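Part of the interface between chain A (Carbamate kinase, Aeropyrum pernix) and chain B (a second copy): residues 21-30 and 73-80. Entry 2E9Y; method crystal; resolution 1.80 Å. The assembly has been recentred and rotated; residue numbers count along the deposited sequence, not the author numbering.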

# COMPACT_ATOMS: atom_id res chain seq x y z
N MET A 21 3.01 -9.35 -20.18
CA MET A 21 2.86 -9.43 -18.73
C MET A 21 4.10 -8.97 -17.97
O MET A 21 4.38 -9.40 -16.86
CB MET A 21 2.57 -10.89 -18.37
CG MET A 21 1.14 -11.32 -18.71
SD MET A 21 0.46 -12.42 -17.46
CE MET A 21 -1.05 -12.87 -18.32
N ASP A 22 4.89 -8.08 -18.60
CA ASP A 22 6.15 -7.67 -17.96
C ASP A 22 5.93 -6.68 -16.81
O ASP A 22 5.48 -5.55 -17.00
CB ASP A 22 7.06 -7.05 -19.03
CG ASP A 22 8.27 -6.42 -18.37
OD1 ASP A 22 8.69 -6.92 -17.33
OD2 ASP A 22 8.80 -5.45 -18.92
N VAL A 23 6.27 -7.10 -15.60
CA VAL A 23 6.10 -6.25 -14.42
C VAL A 23 7.34 -5.41 -14.11
O VAL A 23 7.42 -4.79 -13.04
CB VAL A 23 5.75 -7.10 -13.17
CG1 VAL A 23 4.63 -8.07 -13.51
CG2 VAL A 23 6.98 -7.84 -12.68
N SER A 24 8.28 -5.37 -15.04
CA SER A 24 9.50 -4.58 -14.85
C SER A 24 9.08 -3.13 -14.67
O SER A 24 8.14 -2.67 -15.32
CB SER A 24 10.41 -4.70 -16.07
OG SER A 24 9.82 -4.08 -17.19
N VAL A 25 9.76 -2.42 -13.78
CA VAL A 25 9.43 -1.02 -13.52
C VAL A 25 9.36 -0.21 -14.82
O VAL A 25 8.54 0.70 -14.93
CB VAL A 25 10.46 -0.37 -12.57
CG1 VAL A 25 11.83 -0.33 -13.22
CG2 VAL A 25 9.99 1.03 -12.18
N GLU A 26 10.20 -0.56 -15.78
CA GLU A 26 10.23 0.14 -17.06
C GLU A 26 8.91 -0.05 -17.81
O GLU A 26 8.24 0.92 -18.16
CB GLU A 26 11.37 -0.40 -17.94
CG GLU A 26 11.45 0.24 -19.31
CD GLU A 26 12.36 -0.51 -20.26
OE1 GLU A 26 12.84 -1.60 -19.88
OE2 GLU A 26 12.60 -0.02 -21.39
N SER A 27 8.56 -1.31 -18.06
CA SER A 27 7.34 -1.65 -18.77
C SER A 27 6.10 -0.98 -18.18
O SER A 27 5.36 -0.31 -18.89
CB SER A 27 7.15 -3.17 -18.77
OG SER A 27 5.97 -3.54 -19.46
N GLN A 28 5.90 -1.17 -16.88
CA GLN A 28 4.74 -0.60 -16.21
C GLN A 28 4.66 0.92 -16.29
O GLN A 28 3.60 1.47 -16.59
CB GLN A 28 4.69 -1.05 -14.75
CG GLN A 28 6.03 -1.07 -14.04
CD GLN A 28 5.94 -1.72 -12.67
OE1 GLN A 28 5.13 -2.61 -12.46
NE2 GLN A 28 6.79 -1.28 -11.75
N THR A 29 5.77 1.61 -16.02
CA THR A 29 5.76 3.07 -16.06
C THR A 29 5.31 3.60 -17.42
O THR A 29 4.61 4.61 -17.50
CB THR A 29 7.16 3.64 -15.73
OG1 THR A 29 8.14 3.05 -16.58
CG2 THR A 29 7.50 3.36 -14.27
N ALA A 30 5.68 2.90 -18.49
CA ALA A 30 5.30 3.30 -19.85
C ALA A 30 3.81 3.06 -20.10
O ALA A 30 3.14 3.88 -20.73
CB ALA A 30 6.14 2.55 -20.87
N ARG B 73 14.79 -12.34 -13.87
CA ARG B 73 13.45 -11.86 -13.52
C ARG B 73 13.53 -10.40 -13.08
O ARG B 73 14.48 -10.00 -12.41
CB ARG B 73 12.85 -12.71 -12.39
CG ARG B 73 12.57 -14.16 -12.77
CD ARG B 73 11.61 -14.26 -13.95
NE ARG B 73 10.29 -13.70 -13.66
CZ ARG B 73 9.40 -14.26 -12.84
NH1 ARG B 73 9.67 -15.40 -12.22
NH2 ARG B 73 8.22 -13.68 -12.66
N PRO B 74 12.54 -9.59 -13.46
CA PRO B 74 12.50 -8.16 -13.10
C PRO B 74 12.70 -7.91 -11.61
O PRO B 74 12.15 -8.63 -10.78
CB PRO B 74 11.11 -7.73 -13.56
CG PRO B 74 10.83 -8.64 -14.72
CD PRO B 74 11.31 -9.97 -14.18
N ARG B 75 13.50 -6.89 -11.28
CA ARG B 75 13.73 -6.52 -9.88
C ARG B 75 13.03 -5.18 -9.70
O ARG B 75 13.24 -4.26 -10.48
CB ARG B 75 15.21 -6.31 -9.59
CG ARG B 75 15.89 -7.44 -8.84
CD ARG B 75 16.10 -8.62 -9.74
NE ARG B 75 16.90 -9.67 -9.10
CZ ARG B 75 16.78 -10.96 -9.41
NH1 ARG B 75 15.91 -11.33 -10.33
NH2 ARG B 75 17.55 -11.86 -8.81
N GLN B 76 12.21 -5.06 -8.66
CA GLN B 76 11.53 -3.80 -8.42
C GLN B 76 12.47 -2.83 -7.71
O GLN B 76 13.30 -3.25 -6.89
CB GLN B 76 10.28 -4.03 -7.56
CG GLN B 76 9.22 -4.89 -8.24
CD GLN B 76 8.83 -4.37 -9.61
OE1 GLN B 76 8.46 -3.21 -9.77
NE2 GLN B 76 8.91 -5.24 -10.62
N PRO B 77 12.37 -1.53 -8.03
CA PRO B 77 13.24 -0.54 -7.39
C PRO B 77 12.88 -0.35 -5.92
O PRO B 77 11.79 -0.72 -5.48
CB PRO B 77 12.99 0.72 -8.22
CG PRO B 77 11.57 0.56 -8.65
CD PRO B 77 11.52 -0.91 -9.05
N LEU B 78 13.80 0.23 -5.17
CA LEU B 78 13.59 0.45 -3.75
C LEU B 78 12.36 1.31 -3.46
O LEU B 78 11.67 1.09 -2.46
CB LEU B 78 14.84 1.09 -3.15
CG LEU B 78 15.01 1.03 -1.63
CD1 LEU B 78 14.91 -0.42 -1.16
CD2 LEU B 78 16.37 1.61 -1.26
N TYR B 79 12.07 2.28 -4.32
CA TYR B 79 10.93 3.16 -4.08
C TYR B 79 9.61 2.38 -4.12
O TYR B 79 8.69 2.68 -3.36
CB TYR B 79 10.95 4.32 -5.09
CG TYR B 79 10.20 4.15 -6.39
CD1 TYR B 79 8.82 4.37 -6.45
CD2 TYR B 79 10.87 3.88 -7.58
CE1 TYR B 79 8.14 4.35 -7.66
CE2 TYR B 79 10.19 3.85 -8.80
CZ TYR B 79 8.83 4.10 -8.83
OH TYR B 79 8.15 4.12 -10.03
N ILE B 80 9.54 1.36 -4.97
CA ILE B 80 8.34 0.54 -5.06
C ILE B 80 8.27 -0.39 -3.84
O ILE B 80 7.19 -0.64 -3.31
CB ILE B 80 8.35 -0.26 -6.39
CG1 ILE B 80 8.02 0.69 -7.56
CG2 ILE B 80 7.34 -1.39 -6.34
CD1 ILE B 80 6.65 1.34 -7.46
O HOH W 1 12.06 -3.39 -12.78

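Contact between the loop and first helical turns of chain A (residues 21-30) and the segment of chain B that leads into a helix (residues 73-80), in the carbamate kinase dimer. Together the two stretches bury 334 Å², and Val A25, Pro B74 and Gln B76 have the most surface covered of any residues in the two stretches.

Val A25, the first residue of the chain A helix, points its CA-to-CB bond toward chain B and covers the most area. Its CB packs against CD of Pro B77 at 3.7 Å, a close apolar contact with the proline that precedes the chain B helix. Its CG2 lies 4.4 Å from CE2 of Tyr B79 and approaches that ring obliquely. Tyr B79 OH lies 4.2 Å from Val A25 CG2 and 4.4 Å from Thr A29 CG2, so it touches two residues one helical turn apart. The backbone of Val A25 is also engaged: water 1 accepts from Val A25 N (2.7 Å) and donates to Arg B75 O (2.7 Å), so a single water joins the two main chains. This suits a residue in the first turn of a helix, whose amide has no helical carbonyl before it to bond.

Pro B74 sits opposite the loop just before the helix. Its CB is 3.8 Å from CA of Ser A24 and 4.2 Å from CG2 of Val A23, while its CG lies 3.8 Å from OD1 of Asp A22. The chain A surface it meets is held in shape from within: Ser A24 N donates to Asp A22 OD1 (2.8 Å), and Ser A24 OG caps the helix by accepting from Ser A27 N (3.2 Å).

Gln B76 supplies the direct polar link. The CA-to-CB bond points sideways, but with chi1 and chi2 both m the side chain folds so that its amide reaches chain A. NE2 of Gln B76 donates to the main-chain O of Val A23 at 2.9 Å, with a favourable angle of 153°. OE1 of Gln B76 accepts from NE2 of Gln A28 at 3.2 Å; the 129° angle makes this bond weak. One amide thus serves as donor to the loop and acceptor from the helix, so NE2 and OE1 each have a partner in chain A, the second a weak one. Gln A28, itself buried, has its OE1 satisfied elsewhere in the structure. Two direct hydrogen bonds, one of them weak, and one water bridge accompany the apolar contacts of Val A25 with Pro B77 and Tyr B79 and of Val A23 with Pro B74.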